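Long-range contact in putative acyl-CoA dehydrogenase (Burkholderia xenovorans, PDB 5JSC), which belongs to the acyl-CoA dehydrogenase family of flavoproteins and binds flavin-adenine dinucleotide in a tetrameric assembly: residues A143-P149 with D174-N180. Sequence-based numbering, arbitrary orientation.
Sequences AFALSEP and DKTWISN. With FAD (flavin-adenine dinucleotide), chain M.
Ile178 (chi1 and chi2 both m) lays its CD1 over the extended backbone of Ala145, 3.7 Å from CA and 4.0 Å from CB; the small Ala145 methyl suits so close an approach. The chains run in roughly opposite directions without pairing as a sheet; nearest CA pairs are Ala143-Asn180 (6.0 Å), Ala145-Ile178 (5.8 Å) and Glu148-Lys175 (4.3 Å). Their single backbone hydrogen bond is Thr176 N to Ser147 O (2.9 Å). Lys175, long enough to fold back (mmtt), gives NZ to Leu146 O (2.9 Å), to Phe190 O and, in a buried salt bridge, to Glu148 OE2 (2.8 Å), whose carboxylate also takes Thr159 N and Leu160 N. Pro149's apolar ring meets the Thr176 methyl (CD-CG2 3.7 Å). Trp177, left-handed at phi/psi 59/33, turns the corner between strands; its NE1 donates to a water (2.9 Å) that also bonds Glu148 O (2.8 Å) and FAD O2P (2.7 Å). Together the segments hold the flavin, as in acyl-CoA dehydrogenases: Phe144 O accepts from FAD N3 (2.8 Å), Leu146 N and Ser147 N reach FAD O2 (2.9 and 2.8 Å), and Ser179 N donates to FAD O4 (2.9 Å). Small hydroxyls Ser147 OG and Ser179 OG (both chi1 m) donate to FAD N1 (2.8 Å) and N5 (2.9 Å). Strand 144-145 pairs in parallel with 186-192, residues 174-179 end a strand paired with 228-233, and Ser179 and Asn180 touch helix 103-122.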
loop_
_atom_site.group_PDB
_atom_site.type_symbol
_atom_site.label_atom_id
_atom_site.label_comp_id
_atom_site.label_asym_id
_atom_site.label_seq_id
_atom_site.Cartn_x
_atom_site.Cartn_y
_atom_site.Cartn_z
ATOM N N ALA C 143 -18.003 -24.856 -22.307
ATOM C CA ALA C 143 -17.041 -24.950 -21.213
ATOM C C ALA C 143 -15.631 -25.060 -21.782
ATOM O O ALA C 143 -15.428 -25.534 -22.902
ATOM C CB ALA C 143 -17.350 -26.140 -20.300
ATOM N N PHE C 144 -14.665 -24.635 -20.971
ATOM C CA PHE C 144 -13.258 -24.472 -21.341
ATOM C C PHE C 144 -12.447 -25.263 -20.323
ATOM O O PHE C 144 -12.355 -24.856 -19.162
ATOM C CB PHE C 144 -12.906 -22.984 -21.314
ATOM C CG PHE C 144 -11.493 -22.640 -21.711
ATOM C CD1 PHE C 144 -11.142 -22.516 -23.046
ATOM C CD2 PHE C 144 -10.535 -22.333 -20.743
ATOM C CE1 PHE C 144 -9.859 -22.150 -23.416
ATOM C CE2 PHE C 144 -9.246 -21.956 -21.111
ATOM C CZ PHE C 144 -8.910 -21.868 -22.449
ATOM N N ALA C 145 -11.895 -26.403 -20.730
ATOM C CA ALA C 145 -11.280 -27.345 -19.779
ATOM C C ALA C 145 -9.762 -27.381 -19.976
ATOM O O ALA C 145 -9.229 -28.166 -20.772
ATOM C CB ALA C 145 -11.898 -28.744 -19.911
ATOM N N LEU C 146 -9.064 -26.551 -19.204
ATOM C CA LEU C 146 -7.621 -26.375 -19.290
ATOM C C LEU C 146 -6.915 -26.798 -18.013
ATOM O O LEU C 146 -5.970 -27.601 -18.063
ATOM C CB LEU C 146 -7.304 -24.903 -19.605
ATOM C CG LEU C 146 -5.831 -24.541 -19.809
ATOM C CD1 LEU C 146 -5.262 -25.333 -20.981
ATOM C CD2 LEU C 146 -5.663 -23.027 -20.025
ATOM N N SER C 147 -7.370 -26.297 -16.870
ATOM C CA SER C 147 -6.716 -26.527 -15.584
ATOM C C SER C 147 -6.868 -27.971 -15.106
ATOM O O SER C 147 -7.865 -28.647 -15.381
ATOM C CB SER C 147 -7.311 -25.589 -14.533
ATOM O OG SER C 147 -7.152 -24.240 -14.927
ATOM N N GLU C 148 -5.883 -28.419 -14.337
ATOM C CA GLU C 148 -5.810 -29.759 -13.777
ATOM C C GLU C 148 -5.522 -29.658 -12.289
ATOM O O GLU C 148 -4.997 -28.641 -11.824
ATOM C CB GLU C 148 -4.709 -30.573 -14.474
ATOM C CG GLU C 148 -4.925 -30.651 -15.974
ATOM C CD GLU C 148 -3.904 -31.489 -16.691
ATOM O OE1 GLU C 148 -2.856 -31.815 -16.090
ATOM O OE2 GLU C 148 -4.154 -31.817 -17.867
ATOM N N PRO C 149 -5.842 -30.704 -11.515
ATOM C CA PRO C 149 -5.544 -30.660 -10.075
ATOM C C PRO C 149 -4.103 -30.303 -9.765
ATOM O O PRO C 149 -3.840 -29.571 -8.800
ATOM C CB PRO C 149 -5.900 -32.077 -9.608
ATOM C CG PRO C 149 -7.021 -32.485 -10.546
ATOM C CD PRO C 149 -6.601 -31.912 -11.891
ATOM N N ASP C 174 -7.401 -35.962 -15.561
ATOM C CA ASP C 174 -8.382 -35.108 -14.904
ATOM C C ASP C 174 -8.209 -33.652 -15.302
ATOM O O ASP C 174 -7.087 -33.178 -15.496
ATOM C CB ASP C 174 -8.290 -35.220 -13.370
ATOM C CG ASP C 174 -8.972 -36.474 -12.827
ATOM O OD1 ASP C 174 -8.848 -37.542 -13.443
ATOM O OD2 ASP C 174 -9.641 -36.389 -11.782
ATOM N N LYS C 175 -9.333 -32.947 -15.415
ATOM C CA LYS C 175 -9.379 -31.491 -15.435
ATOM C C LYS C 175 -10.179 -31.061 -14.220
ATOM O O LYS C 175 -11.041 -31.805 -13.752
ATOM C CB LYS C 175 -10.046 -30.948 -16.715
ATOM C CG LYS C 175 -9.297 -31.267 -18.003
ATOM C CD LYS C 175 -7.904 -30.658 -17.987
ATOM C CE LYS C 175 -7.307 -30.668 -19.377
ATOM N NZ LYS C 175 -5.889 -30.177 -19.398
ATOM N N THR C 176 -9.907 -29.873 -13.686
ATOM C CA THR C 176 -10.704 -29.460 -12.541
ATOM C C THR C 176 -10.860 -27.942 -12.509
ATOM O O THR C 176 -10.267 -27.207 -13.308
ATOM C CB THR C 176 -10.120 -30.014 -11.227
ATOM O OG1 THR C 176 -11.136 -29.968 -10.222
ATOM C CG2 THR C 176 -8.886 -29.215 -10.763
ATOM N N TRP C 177 -11.705 -27.490 -11.575
ATOM C CA TRP C 177 -12.191 -26.104 -11.508
ATOM C C TRP C 177 -12.919 -25.711 -12.785
ATOM O O TRP C 177 -12.864 -24.552 -13.200
ATOM C CB TRP C 177 -11.075 -25.081 -11.235
ATOM C CG TRP C 177 -10.056 -25.492 -10.205
ATOM C CD1 TRP C 177 -8.724 -25.729 -10.420
ATOM C CD2 TRP C 177 -10.284 -25.714 -8.811
ATOM N NE1 TRP C 177 -8.110 -26.095 -9.236
ATOM C CE2 TRP C 177 -9.051 -26.098 -8.240
ATOM C CE3 TRP C 177 -11.415 -25.636 -7.990
ATOM C CZ2 TRP C 177 -8.921 -26.407 -6.888
ATOM C CZ3 TRP C 177 -11.282 -25.932 -6.645
ATOM C CH2 TRP C 177 -10.047 -26.319 -6.107
ATOM N N ILE C 178 -13.597 -26.657 -13.428
ATOM C CA ILE C 178 -14.135 -26.404 -14.762
ATOM C C ILE C 178 -15.493 -25.724 -14.626
ATOM O O ILE C 178 -16.459 -26.330 -14.151
ATOM C CB ILE C 178 -14.234 -27.693 -15.587
ATOM C CG1 ILE C 178 -12.846 -28.328 -15.732
ATOM C CG2 ILE C 178 -14.843 -27.391 -16.961
ATOM C CD1 ILE C 178 -11.766 -27.341 -16.150
ATOM N N SER C 179 -15.563 -24.458 -15.052
ATOM C CA SER C 179 -16.815 -23.714 -15.049
ATOM C C SER C 179 -17.845 -24.377 -15.955
ATOM O O SER C 179 -17.524 -24.818 -17.061
ATOM C CB SER C 179 -16.563 -22.280 -15.512
ATOM O OG SER C 179 -15.775 -21.586 -14.564
ATOM N N ASN C 180 -19.099 -24.408 -15.494
ATOM C CA ASN C 180 -20.192 -25.151 -16.117
ATOM C C ASN C 180 -19.956 -26.656 -16.100
ATOM O O ASN C 180 -20.695 -27.407 -16.755
ATOM C CB ASN C 180 -20.472 -24.686 -17.563
ATOM C CG ASN C 180 -21.110 -23.313 -17.618
ATOM O OD1 ASN C 180 -21.699 -22.850 -16.635
ATOM N ND2 ASN C 180 -21.008 -22.654 -18.765
HETATM P PA FAD M . -1.398 -22.795 -8.858
HETATM O O1A FAD M . -1.038 -22.966 -10.285
HETATM O O2A FAD M . -0.918 -23.871 -7.881
HETATM O O5B FAD M . -0.875 -21.369 -8.392
HETATM C C5B FAD M . -0.995 -20.986 -7.008
HETATM C C4B FAD M . -0.574 -19.542 -6.938
HETATM O O4B FAD M . 0.817 -19.443 -7.293
HETATM C C3B FAD M . -1.252 -18.617 -7.940
HETATM O O3B FAD M . -2.572 -18.233 -7.547
HETATM C C2B FAD M . -0.267 -17.447 -8.002
HETATM O O2B FAD M . -0.504 -16.550 -6.917
HETATM C C1B FAD M . 1.086 -18.152 -7.800
HETATM N N9A FAD M . 1.899 -18.306 -9.001
HETATM C C8A FAD M . 1.560 -18.963 -10.155
HETATM N N7A FAD M . 2.525 -19.021 -11.040
HETATM C C5A FAD M . 3.575 -18.349 -10.427
HETATM C C6A FAD M . 4.892 -18.074 -10.838
HETATM N N6A FAD M . 5.392 -18.435 -12.025
HETATM N N1A FAD M . 5.690 -17.391 -9.985
HETATM C C2A FAD M . 5.186 -17.005 -8.805
HETATM N N3A FAD M . 3.960 -17.209 -8.310
HETATM C C4A FAD M . 3.200 -17.896 -9.174
HETATM N N1 FAD M . -9.865 -23.424 -15.142
HETATM C C2 FAD M . -10.274 -23.916 -16.353
HETATM O O2 FAD M . -9.524 -24.596 -17.074
HETATM N N3 FAD M . -11.549 -23.667 -16.787
HETATM C C4 FAD M . -12.507 -22.941 -16.108
HETATM O O4 FAD M . -13.650 -22.852 -16.548
HETATM C C4X FAD M . -12.067 -22.401 -14.854
HETATM N N5 FAD M . -12.935 -21.759 -14.123
HETATM C C5X FAD M . -12.571 -21.416 -12.830
HETATM C C6 FAD M . -13.537 -20.873 -11.986
HETATM C C7 FAD M . -13.257 -20.607 -10.651
HETATM C C7M FAD M . -14.345 -20.063 -9.761
HETATM C C8 FAD M . -11.967 -20.870 -10.150
HETATM C C8M FAD M . -11.621 -20.601 -8.705
HETATM C C9 FAD M . -10.996 -21.394 -10.997
HETATM C C9A FAD M . -11.288 -21.677 -12.328
HETATM N N10 FAD M . -10.355 -22.302 -13.183
HETATM C C10 FAD M . -10.725 -22.705 -14.442
HETATM C "C1'" FAD M . -9.031 -22.659 -12.655
HETATM C "C2'" FAD M . -8.069 -21.477 -12.586
HETATM O "O2'" FAD M . -7.671 -21.068 -13.893
HETATM C "C3'" FAD M . -6.834 -21.881 -11.781
HETATM O "O3'" FAD M . -7.283 -22.041 -10.443
HETATM C "C4'" FAD M . -5.700 -20.859 -11.829
HETATM O "O4'" FAD M . -5.102 -20.885 -13.126
HETATM C "C5'" FAD M . -4.654 -21.127 -10.765
HETATM O "O5'" FAD M . -4.180 -22.478 -10.941
HETATM P P FAD M . -4.093 -23.387 -9.598
HETATM O O1P FAD M . -5.376 -23.350 -8.841
HETATM O O2P FAD M . -3.611 -24.755 -9.975
HETATM O O3P FAD M . -2.977 -22.672 -8.712
HETATM O O HOH W 1 -15.230 -24.096 -18.365
HETATM O O HOH W 2 -5.327 -26.836 -9.752
#